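Local coordinates for protein CDP-archaeol synthase (Aeropyrum pernix K1, PDB 5GUF) that probably catalyses, with magnesium, the transfer of CMP from CTP to an unsaturated archaeal ether-lipid phosphate in the membrane, giving CDP-archaeol and diphosphate, at residues A[6-10]-A[82-88]; A[21-25]-A[126-131]; A[88-92]-A[133-139]; A[123-127]-A[149-154]. The contacts are given in a common frame with arbitrary orientation. Where two conformers were deposited one is given. Numbering follows the deposited sequence.

Contact 1 of 4, residues A[6-10]-A[82-88]. With MG (magnesium ion), chain D.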
loop_
_atom_site.group_PDB
_atom_site.type_symbol
_atom_site.label_atom_id
_atom_site.label_comp_id
_atom_site.label_asym_id
_atom_site.label_seq_id
_atom_site.Cartn_x
_atom_site.Cartn_y
_atom_site.Cartn_z
ATOM N N ALA A 6 -19.717 -5.362 -19.661
ATOM C CA ALA A 6 -18.791 -5.439 -20.797
ATOM C C ALA A 6 -17.341 -5.215 -20.360
ATOM O O ALA A 6 -17.047 -4.366 -19.523
ATOM C CB ALA A 6 -19.173 -4.439 -21.869
ATOM N N VAL A 7 -16.443 -6.016 -20.921
ATOM C CA VAL A 7 -15.018 -5.933 -20.648
ATOM C C VAL A 7 -14.308 -5.837 -21.991
ATOM O O VAL A 7 -14.461 -6.719 -22.847
ATOM C CB VAL A 7 -14.506 -7.139 -19.837
ATOM C CG1 VAL A 7 -12.984 -7.049 -19.631
ATOM C CG2 VAL A 7 -15.218 -7.227 -18.483
ATOM N N ASP A 8 -13.567 -4.753 -22.193
ATOM C CA ASP A 8 -12.721 -4.613 -23.371
ATOM C C ASP A 8 -11.276 -4.542 -22.882
ATOM O O ASP A 8 -10.990 -4.814 -21.715
ATOM C CB ASP A 8 -13.137 -3.389 -24.195
ATOM C CG ASP A 8 -13.162 -2.111 -23.355
ATOM O OD1 ASP A 8 -12.110 -1.772 -22.769
ATOM O OD2 ASP A 8 -14.219 -1.446 -23.272
ATOM N N TRP A 9 -10.370 -4.143 -23.777
ATOM C CA TRP A 9 -8.947 -4.147 -23.469
ATOM C C TRP A 9 -8.509 -2.912 -22.700
ATOM O O TRP A 9 -7.422 -2.912 -22.120
ATOM C CB TRP A 9 -8.131 -4.246 -24.749
ATOM C CG TRP A 9 -8.239 -5.543 -25.478
ATOM C CD1 TRP A 9 -8.971 -5.792 -26.616
ATOM C CD2 TRP A 9 -7.581 -6.776 -25.144
ATOM N NE1 TRP A 9 -8.808 -7.101 -27.000
ATOM C CE2 TRP A 9 -7.954 -7.725 -26.125
ATOM C CE3 TRP A 9 -6.716 -7.170 -24.110
ATOM C CZ2 TRP A 9 -7.496 -9.050 -26.102
ATOM C CZ3 TRP A 9 -6.259 -8.491 -24.085
ATOM C CH2 TRP A 9 -6.655 -9.415 -25.081
ATOM N N ARG A 10 -9.324 -1.873 -22.674
ATOM C CA ARG A 10 -9.017 -0.665 -21.928
ATOM C C ARG A 10 -9.872 -0.660 -20.665
ATOM O O ARG A 10 -11.057 -0.324 -20.698
ATOM C CB ARG A 10 -9.268 0.570 -22.781
ATOM C CG ARG A 10 -8.920 1.842 -22.065
ATOM C CD ARG A 10 -9.232 3.053 -22.927
ATOM N NE ARG A 10 -8.308 4.145 -22.641
ATOM C CZ ARG A 10 -8.651 5.242 -21.981
ATOM N NH1 ARG A 10 -9.897 5.385 -21.540
ATOM N NH2 ARG A 10 -7.750 6.190 -21.760
ATOM N N ASN A 82 -17.751 -11.590 -23.005
ATOM C CA ASN A 82 -16.384 -11.622 -23.514
ATOM C C ASN A 82 -15.804 -12.994 -23.199
ATOM O O ASN A 82 -15.323 -13.245 -22.090
ATOM C CB ASN A 82 -15.553 -10.492 -22.912
ATOM C CG ASN A 82 -14.109 -10.505 -23.389
ATOM O OD1 ASN A 82 -13.637 -11.484 -23.959
ATOM N ND2 ASN A 82 -13.399 -9.409 -23.155
ATOM N N MET A 83 -15.824 -13.876 -24.195
ATOM C CA MET A 83 -15.349 -15.232 -23.989
ATOM C C MET A 83 -13.863 -15.293 -23.658
ATOM O O MET A 83 -13.409 -16.294 -23.089
ATOM C CB MET A 83 -15.657 -16.075 -25.220
ATOM C CG MET A 83 -17.151 -16.390 -25.361
ATOM S SD MET A 83 -17.817 -17.454 -24.049
ATOM C CE MET A 83 -18.987 -16.359 -23.248
ATOM N N LEU A 84 -13.091 -14.260 -23.998
ATOM C CA LEU A 84 -11.673 -14.289 -23.657
ATOM C C LEU A 84 -11.453 -14.316 -22.149
ATOM O O LEU A 84 -10.416 -14.813 -21.697
ATOM C CB LEU A 84 -10.966 -13.094 -24.290
ATOM C CG LEU A 84 -10.386 -13.381 -25.674
ATOM C CD1 LEU A 84 -9.524 -12.213 -26.153
ATOM C CD2 LEU A 84 -9.577 -14.660 -25.635
ATOM N N LEU A 85 -12.427 -13.837 -21.364
ATOM C CA LEU A 85 -12.354 -13.941 -19.906
ATOM C C LEU A 85 -12.240 -15.383 -19.426
ATOM O O LEU A 85 -11.650 -15.632 -18.367
ATOM C CB LEU A 85 -13.575 -13.286 -19.256
ATOM C CG LEU A 85 -13.771 -11.789 -19.540
ATOM C CD1 LEU A 85 -14.618 -11.108 -18.451
ATOM C CD2 LEU A 85 -12.412 -11.095 -19.709
ATOM N N ALA A 86 -12.814 -16.345 -20.150
ATOM C CA ALA A 86 -12.656 -17.724 -19.714
ATOM C C ALA A 86 -11.246 -18.224 -19.960
ATOM O O ALA A 86 -10.786 -19.128 -19.259
ATOM C CB ALA A 86 -13.665 -18.638 -20.407
ATOM N N VAL A 87 -10.560 -17.652 -20.939
ATOM C CA VAL A 87 -9.185 -18.023 -21.234
ATOM C C VAL A 87 -8.201 -17.270 -20.346
ATOM O O VAL A 87 -7.203 -17.834 -19.908
ATOM C CB VAL A 87 -8.916 -17.766 -22.730
ATOM C CG1 VAL A 87 -7.422 -17.926 -23.068
ATOM C CG2 VAL A 87 -9.783 -18.685 -23.573
ATOM N N HIS A 88 -8.480 -15.996 -20.060
ATOM C CA HIS A 88 -7.564 -15.148 -19.302
ATOM C C HIS A 88 -7.644 -15.379 -17.795
ATOM O O HIS A 88 -6.631 -15.229 -17.086
ATOM C CB HIS A 88 -7.871 -13.683 -19.591
ATOM C CG HIS A 88 -7.502 -13.248 -20.971
ATOM N ND1 HIS A 88 -7.970 -12.078 -21.532
ATOM C CD2 HIS A 88 -6.696 -13.818 -21.900
ATOM C CE1 HIS A 88 -7.477 -11.952 -22.750
ATOM N NE2 HIS A 88 -6.694 -12.989 -22.994
HETATM MG MG MG D . -13.180 -0.330 -21.205
HETATM O O HOH W 1 -13.138 1.512 -22.928
HETATM O O HOH W 2 -14.831 0.360 -21.263
#
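The N-terminal loop, just ahead of strand 10-11, is pinned here to the start of helix 84-109 by one side-chain-to-backbone hydrogen bond and a small apolar and aromatic patch. N82, which precedes the turn leading into the helix, works with both ends of its amide: ND2 donates to V7 O at 2.9 Å, while OD1 accepts from L84 N at 2.8 Å and so caps the helix. V7, in an extended conformation, turns its side chain inward, with CG2 3.9 Å from L85 CD1. The end of the W9 indole comes near L84 and H88: CZ2 lies 3.8 Å from L84 CD1, and CH2 meets the edge of the H88 imidazole at CE1, 3.5 Å away, the two rings being inclined at 57°. D8 points away from the helix. Its carboxylate chelates a magnesium ion (OD1 2.4 Å, OD2 2.6 Å) together with R10 O at 2.2 Å, and OD1 also accepts from R10 N at 2.8 Å in an Asx turn; D12 and E16 complete the protein ligands. Around this junction, V7 and L85 rest on I19 of helix 14-29, L85 also touches helix 59-80, and W9 pairs through its backbone with T140 of strand 140-141.

Contact 2 of 4, residues A[21-25]-A[126-131]; sequences MLPAM and FYLGAL
Residues 21-25 of helix 14-29 and 126-131 of helix 121-136 are helical and run roughly antiparallel, their axes at 139° and 9.9 Å apart at closest approach. Each is kinked: the regular helical bond to the turn before is absent at the N atoms of P23, which as a proline has no N-H to give, and A24, and at those of F126 and Y127. The register is set by A24 opposite A130, with CA atoms 6.3 Å apart. M21 (chi1 and chi2 both m) sends its thioether across the gap, placing SD 4.0 Å from A130 CB and 4.2 Å from Y127 CD1. This is an oblique Met-aromatic contact, with SD 5.2 Å from the Y127 ring centroid, and CE ends 4.3 Å from L131 N. One turn on, A24 stands at the closest point of the backbones, its CB 3.6 Å from A130 CB; its carbonyl O lies 3.9 Å from F126 CD2. M25 directs its CB away, yet its CA sits 3.9 Å and its CG 4.1 Å from F126 CE2. F126 has chi1 p (84°), which places its ring beside A24 and M25, and Y127 is t, with its OH hydrogen-bonded to A146 O. I92 of helix 84-109 covers A24 and A130. With the F126 side chain about 8 Å from bound CTP, this is apolar helix-helix packing inside a helical membrane bundle.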
loop_
_atom_site.group_PDB
_atom_site.type_symbol
_atom_site.label_atom_id
_atom_site.label_comp_id
_atom_site.label_asym_id
_atom_site.label_seq_id
_atom_site.Cartn_x
_atom_site.Cartn_y
_atom_site.Cartn_z
ATOM N N MET A 21 -11.377 -8.583 -12.416
ATOM C CA MET A 21 -10.636 -8.981 -11.226
ATOM C C MET A 21 -11.352 -9.998 -10.340
ATOM O O MET A 21 -10.706 -10.573 -9.451
ATOM C CB MET A 21 -10.318 -7.752 -10.386
ATOM C CG MET A 21 -9.225 -6.879 -10.969
ATOM S SD MET A 21 -7.602 -7.673 -10.835
ATOM C CE MET A 21 -7.244 -7.970 -12.565
ATOM N N LEU A 22 -12.653 -10.226 -10.534
ATOM C CA LEU A 22 -13.372 -11.128 -9.635
ATOM C C LEU A 22 -12.787 -12.538 -9.608
ATOM O O LEU A 22 -12.807 -13.160 -8.536
ATOM C CB LEU A 22 -14.868 -11.143 -9.985
ATOM C CG LEU A 22 -15.713 -10.129 -9.188
ATOM C CD1 LEU A 22 -17.053 -9.849 -9.860
ATOM C CD2 LEU A 22 -15.937 -10.585 -7.753
ATOM N N PRO A 23 -12.267 -13.096 -10.700
ATOM C CA PRO A 23 -11.556 -14.382 -10.565
ATOM C C PRO A 23 -10.367 -14.324 -9.623
ATOM O O PRO A 23 -10.127 -15.284 -8.883
ATOM C CB PRO A 23 -11.127 -14.692 -12.007
ATOM C CG PRO A 23 -12.218 -14.072 -12.827
ATOM C CD PRO A 23 -12.622 -12.807 -12.101
ATOM N N ALA A 24 -9.609 -13.224 -9.634
ATOM C CA ALA A 24 -8.478 -13.080 -8.719
ATOM C C ALA A 24 -8.952 -12.970 -7.271
ATOM O O ALA A 24 -8.401 -13.619 -6.375
ATOM C CB ALA A 24 -7.654 -11.849 -9.109
ATOM N N MET A 25 -9.959 -12.127 -7.026
ATOM C CA MET A 25 -10.561 -12.021 -5.701
ATOM C C MET A 25 -11.019 -13.387 -5.201
ATOM O O MET A 25 -10.806 -13.746 -4.037
ATOM C CB MET A 25 -11.745 -11.058 -5.744
ATOM C CG MET A 25 -11.362 -9.590 -5.798
ATOM S SD MET A 25 -12.816 -8.513 -5.836
ATOM C CE MET A 25 -12.990 -8.234 -7.589
ATOM N N PHE A 126 -2.190 -9.817 -3.789
ATOM C CA PHE A 126 -2.830 -10.605 -4.835
ATOM C C PHE A 126 -3.368 -9.708 -5.946
ATOM O O PHE A 126 -3.371 -10.105 -7.119
ATOM C CB PHE A 126 -3.967 -11.451 -4.237
ATOM C CG PHE A 126 -5.240 -10.697 -4.107
ATOM C CD1 PHE A 126 -5.484 -9.920 -2.992
ATOM C CD2 PHE A 126 -6.173 -10.688 -5.142
ATOM C CE1 PHE A 126 -6.652 -9.178 -2.892
ATOM C CE2 PHE A 126 -7.328 -9.934 -5.042
ATOM C CZ PHE A 126 -7.564 -9.190 -3.902
ATOM N N TYR A 127 -3.849 -8.514 -5.587
ATOM C CA TYR A 127 -4.351 -7.572 -6.580
ATOM C C TYR A 127 -3.245 -7.119 -7.519
ATOM O O TYR A 127 -3.472 -6.982 -8.730
ATOM C CB TYR A 127 -4.990 -6.372 -5.881
ATOM C CG TYR A 127 -5.318 -5.214 -6.792
ATOM C CD1 TYR A 127 -6.392 -5.278 -7.665
ATOM C CD2 TYR A 127 -4.555 -4.045 -6.775
ATOM C CE1 TYR A 127 -6.699 -4.218 -8.500
ATOM C CE2 TYR A 127 -4.858 -2.982 -7.611
ATOM C CZ TYR A 127 -5.931 -3.083 -8.476
ATOM O OH TYR A 127 -6.254 -2.038 -9.320
ATOM N N LEU A 128 -2.040 -6.902 -6.979
ATOM C CA LEU A 128 -0.891 -6.440 -7.756
ATOM C C LEU A 128 -0.351 -7.533 -8.674
ATOM O O LEU A 128 0.036 -7.251 -9.813
ATOM C CB LEU A 128 0.207 -5.948 -6.800
ATOM C CG LEU A 128 -0.094 -4.683 -5.977
ATOM C CD1 LEU A 128 0.904 -4.464 -4.836
ATOM C CD2 LEU A 128 -0.144 -3.451 -6.893
ATOM N N GLY A 129 -0.300 -8.778 -8.198
ATOM C CA GLY A 129 0.040 -9.877 -9.091
ATOM C C GLY A 129 -0.970 -10.045 -10.218
ATOM O O GLY A 129 -0.602 -10.210 -11.384
ATOM N N ALA A 130 -2.259 -10.011 -9.883
ATOM C CA ALA A 130 -3.296 -10.165 -10.899
ATOM C C ALA A 130 -3.263 -9.007 -11.890
ATOM O O ALA A 130 -3.326 -9.213 -13.110
ATOM C CB ALA A 130 -4.669 -10.272 -10.234
ATOM N N LEU A 131 -3.137 -7.783 -11.376
ATOM C CA LEU A 131 -2.976 -6.609 -12.228
ATOM C C LEU A 131 -1.774 -6.741 -13.165
ATOM O O LEU A 131 -1.871 -6.403 -14.353
ATOM C CB LEU A 131 -2.840 -5.357 -11.359
ATOM C CG LEU A 131 -2.622 -4.036 -12.087
ATOM C CD1 LEU A 131 -3.947 -3.518 -12.632
ATOM C CD2 LEU A 131 -2.027 -3.038 -11.120
#

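Contact 3 of 4, residues A[88-92]-A[133-139]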
loop_
_atom_site.group_PDB
_atom_site.type_symbol
_atom_site.label_atom_id
_atom_site.label_comp_id
_atom_site.label_asym_id
_atom_site.label_seq_id
_atom_site.Cartn_x
_atom_site.Cartn_y
_atom_site.Cartn_z
ATOM N N HIS A 88 -8.480 -15.996 -20.060
ATOM C CA HIS A 88 -7.564 -15.148 -19.302
ATOM C C HIS A 88 -7.644 -15.379 -17.795
ATOM O O HIS A 88 -6.631 -15.229 -17.086
ATOM C CB HIS A 88 -7.871 -13.683 -19.591
ATOM C CG HIS A 88 -7.502 -13.248 -20.971
ATOM N ND1 HIS A 88 -7.970 -12.078 -21.532
ATOM C CD2 HIS A 88 -6.696 -13.818 -21.900
ATOM C CE1 HIS A 88 -7.477 -11.952 -22.750
ATOM N NE2 HIS A 88 -6.694 -12.989 -22.994
ATOM N N SER A 89 -8.838 -15.696 -17.282
ATOM C CA SER A 89 -9.026 -15.745 -15.835
ATOM C C SER A 89 -8.144 -16.782 -15.153
ATOM O O SER A 89 -7.691 -16.514 -14.026
ATOM C CB SER A 89 -10.500 -15.982 -15.498
ATOM O OG SER A 89 -11.300 -14.883 -15.933
ATOM N N PRO A 90 -7.861 -17.952 -15.742
ATOM C CA PRO A 90 -6.873 -18.839 -15.103
ATOM C C PRO A 90 -5.511 -18.181 -14.913
ATOM O O PRO A 90 -4.936 -18.273 -13.818
ATOM C CB PRO A 90 -6.805 -20.043 -16.061
ATOM C CG PRO A 90 -8.151 -20.048 -16.753
ATOM C CD PRO A 90 -8.497 -18.590 -16.918
ATOM N N ALA A 91 -4.976 -17.521 -15.950
ATOM C CA ALA A 91 -3.691 -16.840 -15.799
ATOM C C ALA A 91 -3.768 -15.745 -14.737
ATOM O O ALA A 91 -2.840 -15.589 -13.935
ATOM C CB ALA A 91 -3.236 -16.254 -17.138
ATOM N N ILE A 92 -4.871 -14.982 -14.717
ATOM C CA ILE A 92 -5.036 -13.924 -13.721
ATOM C C ILE A 92 -5.125 -14.518 -12.320
ATOM O O ILE A 92 -4.518 -13.999 -11.370
ATOM C CB ILE A 92 -6.269 -13.057 -14.050
ATOM C CG1 ILE A 92 -6.077 -12.332 -15.393
ATOM C CG2 ILE A 92 -6.552 -12.043 -12.943
ATOM C CD1 ILE A 92 -7.099 -11.238 -15.677
ATOM N N VAL A 133 -0.443 -9.482 -14.320
ATOM C CA VAL A 133 -0.736 -10.492 -15.338
ATOM C C VAL A 133 -1.713 -9.948 -16.369
ATOM O O VAL A 133 -1.546 -10.160 -17.576
ATOM C CB VAL A 133 -1.260 -11.786 -14.676
ATOM C CG1 VAL A 133 -1.829 -12.743 -15.706
ATOM C CG2 VAL A 133 -0.146 -12.472 -13.914
ATOM N N SER A 134 -2.742 -9.233 -15.925
ATOM C CA SER A 134 -3.668 -8.653 -16.892
ATOM C C SER A 134 -2.936 -7.725 -17.871
ATOM O O SER A 134 -3.251 -7.703 -19.063
ATOM C CB SER A 134 -4.798 -7.921 -16.164
ATOM O OG SER A 134 -4.415 -6.625 -15.764
ATOM N N ILE A 135 -1.936 -6.977 -17.391
ATOM C CA ILE A 135 -1.150 -6.114 -18.278
ATOM C C ILE A 135 -0.251 -6.946 -19.186
ATOM O O ILE A 135 -0.167 -6.696 -20.388
ATOM C CB ILE A 135 -0.334 -5.105 -17.450
ATOM C CG1 ILE A 135 -1.271 -4.064 -16.811
ATOM C CG2 ILE A 135 0.777 -4.480 -18.309
ATOM C CD1 ILE A 135 -0.594 -3.157 -15.796
ATOM N N ALA A 136 0.407 -7.975 -18.643
ATOM C CA ALA A 136 1.111 -8.909 -19.516
ATOM C C ALA A 136 0.180 -9.550 -20.556
ATOM O O ALA A 136 0.630 -9.922 -21.647
ATOM C CB ALA A 136 1.795 -9.980 -18.681
ATOM N N LEU A 137 -1.115 -9.690 -20.248
ATOM C CA LEU A 137 -2.031 -10.274 -21.216
ATOM C C LEU A 137 -2.430 -9.296 -22.312
ATOM O O LEU A 137 -3.032 -9.719 -23.304
ATOM C CB LEU A 137 -3.293 -10.794 -20.515
ATOM C CG LEU A 137 -3.183 -12.080 -19.683
ATOM C CD1 LEU A 137 -4.521 -12.387 -19.032
ATOM C CD2 LEU A 137 -2.702 -13.282 -20.507
ATOM N N GLY A 138 -2.137 -8.007 -22.160
ATOM C CA GLY A 138 -2.518 -7.029 -23.157
ATOM C C GLY A 138 -3.547 -6.011 -22.720
ATOM O O GLY A 138 -3.914 -5.158 -23.531
ATOM N N TYR A 139 -4.028 -6.058 -21.480
ATOM C CA TYR A 139 -4.965 -5.059 -20.982
ATOM C C TYR A 139 -4.247 -3.764 -20.625
ATOM O O TYR A 139 -3.158 -3.773 -20.048
ATOM C CB TYR A 139 -5.708 -5.579 -19.737
ATOM C CG TYR A 139 -6.676 -6.699 -20.023
ATOM C CD1 TYR A 139 -7.987 -6.429 -20.396
ATOM C CD2 TYR A 139 -6.272 -8.026 -19.949
ATOM C CE1 TYR A 139 -8.872 -7.457 -20.669
ATOM C CE2 TYR A 139 -7.137 -9.041 -20.235
ATOM C CZ TYR A 139 -8.431 -8.755 -20.594
ATOM O OH TYR A 139 -9.281 -9.787 -20.868
#
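Two helices of the membrane bundle, 84-109 and 121-136, meet beside the Schellman motif at G138 that follows the second, and the contact is centred on the three residues it covers most, H88, L137 and I92. The H88 side chain (chi1 m) points across the gap, and its CB lies 3.6 Å from L137 CD1. In L137, just before G138, that same CD1 is 4.0 Å from I92 CG1 and, more loosely, 4.5 Å from A91 CB. I92 is the third centre: its CD1 approaches S134 CB at 4.1 Å and its CG1 lies 4.3 Å from V133 CG1. V133 CG1 also sits 3.5 Å from A91 O, and here the backbones are nearest, with I92 CA and V133 CA 5.7 Å apart. Beyond L137, G138 takes a phi of 114°, at which a CB would be jammed against the preceding carbonyl oxygen. The bonds from G138 N to I135 O and from Y139 N to S134 O, each 3.0 Å, close the motif and bring Y139 back toward H88. L20 of helix 14-29 backs both I92 and Y139, and W9 meets the Y139 ring. The polar link between the two segments is a hydrogen bond of 2.7 Å between H88 ND1 and Y139 OH, each partner lying at the edge of the other's ring, near its plane.

Contact 4 of 4, residues A[123-127]-A[149-154]; sequences QLDFY and AAAAVL
Helical residues 123-127 cross helical residues 149-154 with their axes 9.9 Å apart and their N-to-C directions at 135°, obliquely antiparallel. CA atoms are nearest for Q123 with L154 (6.6 Å) and L124 with A150 (6.9 Å). The first segment is kinked where F126 N and Y127 N lack bonds to the turn before; D125, with chi1 p, has its OD1 accepting from F126 N at 2.6 Å. Q123 (chi1 m, chi2 p) sets CB 3.8 Å from L154 CD2, while its O lies 3.3 Å from V153 CG1. L124 (m, t) swings its end inward, with CD2 3.7 Å from A150 O and 4.0 Å from V153 CG1. The contact joins helix 121-136 to helix 143-161, the last modelled helix of the transmembrane bundle, and lies near bound ions: the side chain of F126 is about 6 Å from a potassium ion and that of Q123 about 7 Å from a magnesium ion distinct from the one bound by D8. V153 (chi1 t) is the most covered residue; its CG1 also touches F126 CE1 at 3.9 Å, F126 having chi1 p, and its CG2 is 4.3 Å from Y127 CD1. With chi1 t and chi2 74°, Y127 lays one ring face over A150 CA, sets CE2 3.6 Å from A150 CB, and carries its OH past A149 CB at 3.3 Å to bond A146 O.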
loop_
_atom_site.group_PDB
_atom_site.type_symbol
_atom_site.label_atom_id
_atom_site.label_comp_id
_atom_site.label_asym_id
_atom_site.label_seq_id
_atom_site.Cartn_x
_atom_site.Cartn_y
_atom_site.Cartn_z
ATOM N N GLN A 123 -3.686 -7.076 1.961
ATOM C CA GLN A 123 -4.911 -6.937 1.192
ATOM C C GLN A 123 -4.655 -6.704 -0.291
ATOM O O GLN A 123 -5.553 -6.937 -1.098
ATOM C CB GLN A 123 -5.762 -5.787 1.742
ATOM C CG GLN A 123 -6.290 -5.981 3.156
ATOM C CD GLN A 123 -5.243 -5.711 4.232
ATOM O OE1 GLN A 123 -4.330 -4.893 4.052
ATOM N NE2 GLN A 123 -5.370 -6.407 5.361
ATOM N N LEU A 124 -3.456 -6.283 -0.677
ATOM C CA LEU A 124 -3.222 -5.825 -2.034
ATOM C C LEU A 124 -2.245 -6.683 -2.834
ATOM O O LEU A 124 -2.207 -6.552 -4.064
ATOM C CB LEU A 124 -2.736 -4.371 -2.009
ATOM C CG LEU A 124 -3.831 -3.378 -1.606
ATOM C CD1 LEU A 124 -3.347 -1.947 -1.755
ATOM C CD2 LEU A 124 -5.107 -3.607 -2.426
ATOM N N ASP A 125 -1.486 -7.578 -2.184
ATOM C CA ASP A 125 -0.461 -8.354 -2.884
ATOM C C ASP A 125 -1.053 -9.175 -4.025
ATOM O O ASP A 125 -0.473 -9.250 -5.110
ATOM C CB ASP A 125 0.265 -9.267 -1.892
ATOM C CG ASP A 125 -0.707 -10.103 -1.020
ATOM O OD1 ASP A 125 -1.950 -10.044 -1.215
ATOM O OD2 ASP A 125 -0.225 -10.835 -0.130
ATOM N N PHE A 126 -2.190 -9.817 -3.789
ATOM C CA PHE A 126 -2.830 -10.605 -4.835
ATOM C C PHE A 126 -3.368 -9.708 -5.946
ATOM O O PHE A 126 -3.371 -10.105 -7.119
ATOM C CB PHE A 126 -3.967 -11.451 -4.237
ATOM C CG PHE A 126 -5.240 -10.697 -4.107
ATOM C CD1 PHE A 126 -5.484 -9.920 -2.992
ATOM C CD2 PHE A 126 -6.173 -10.688 -5.142
ATOM C CE1 PHE A 126 -6.652 -9.178 -2.892
ATOM C CE2 PHE A 126 -7.328 -9.934 -5.042
ATOM C CZ PHE A 126 -7.564 -9.190 -3.902
ATOM N N TYR A 127 -3.849 -8.514 -5.587
ATOM C CA TYR A 127 -4.351 -7.572 -6.580
ATOM C C TYR A 127 -3.245 -7.119 -7.519
ATOM O O TYR A 127 -3.472 -6.982 -8.730
ATOM C CB TYR A 127 -4.990 -6.372 -5.881
ATOM C CG TYR A 127 -5.318 -5.214 -6.792
ATOM C CD1 TYR A 127 -6.392 -5.278 -7.665
ATOM C CD2 TYR A 127 -4.555 -4.045 -6.775
ATOM C CE1 TYR A 127 -6.699 -4.218 -8.500
ATOM C CE2 TYR A 127 -4.858 -2.982 -7.611
ATOM C CZ TYR A 127 -5.931 -3.083 -8.476
ATOM O OH TYR A 127 -6.254 -2.038 -9.320
ATOM N N ALA A 149 -9.968 0.342 -8.048
ATOM C CA ALA A 149 -10.070 -1.086 -7.760
ATOM C C ALA A 149 -9.291 -1.468 -6.502
ATOM O O ALA A 149 -9.779 -2.253 -5.679
ATOM C CB ALA A 149 -9.581 -1.900 -8.959
ATOM N N ALA A 150 -8.082 -0.918 -6.331
ATOM C CA ALA A 150 -7.321 -1.190 -5.113
ATOM C C ALA A 150 -8.087 -0.743 -3.875
ATOM O O ALA A 150 -8.146 -1.471 -2.877
ATOM C CB ALA A 150 -5.954 -0.509 -5.168
ATOM N N ALA A 151 -8.689 0.449 -3.928
ATOM C CA ALA A 151 -9.489 0.936 -2.811
ATOM C C ALA A 151 -10.773 0.138 -2.661
ATOM O O ALA A 151 -11.304 0.019 -1.548
ATOM C CB ALA A 151 -9.807 2.420 -2.993
ATOM N N ALA A 152 -11.294 -0.407 -3.760
ATOM C CA ALA A 152 -12.457 -1.278 -3.654
ATOM C C ALA A 152 -12.085 -2.594 -3.000
ATOM O O ALA A 152 -12.905 -3.187 -2.292
ATOM C CB ALA A 152 -13.075 -1.519 -5.028
ATOM N N VAL A 153 -10.859 -3.070 -3.222
ATOM C CA VAL A 153 -10.393 -4.255 -2.509
ATOM C C VAL A 153 -10.316 -3.967 -1.016
ATOM O O VAL A 153 -10.797 -4.751 -0.188
ATOM C CB VAL A 153 -9.036 -4.723 -3.064
ATOM C CG1 VAL A 153 -8.420 -5.751 -2.130
ATOM C CG2 VAL A 153 -9.209 -5.312 -4.447
ATOM N N LEU A 154 -9.711 -2.833 -0.652
ATOM C CA LEU A 154 -9.664 -2.430 0.748
ATOM C C LEU A 154 -11.064 -2.340 1.338
ATOM O O LEU A 154 -11.340 -2.912 2.396
ATOM C CB LEU A 154 -8.937 -1.095 0.891
ATOM C CG LEU A 154 -7.481 -1.110 0.441
ATOM C CD1 LEU A 154 -6.888 0.282 0.552
ATOM C CD2 LEU A 154 -6.702 -2.120 1.272
#

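From the N terminus, contact 1 closes the first loop, bringing segment 6-10, which carries the magnesium ligands D8 and R10, against the start of helix 84-109. Contact 3 opens after it, at the shared H88, and joins that helix to the end of helix 121-136; W9 lies against L137 and G138, making the two contacts continuous. Contact 2, tying helix 14-29 to helix 121-136, crosses both in chain order and touches contact 3 where I92 packs on A24 and A130. Contact 4 begins on the stretch where contact 2 ends, sharing F126 and Y127, and adds helix 143-161; it also crosses contact 3 in sequence. Helix 121-136 thus serves contacts 2, 3 and 4.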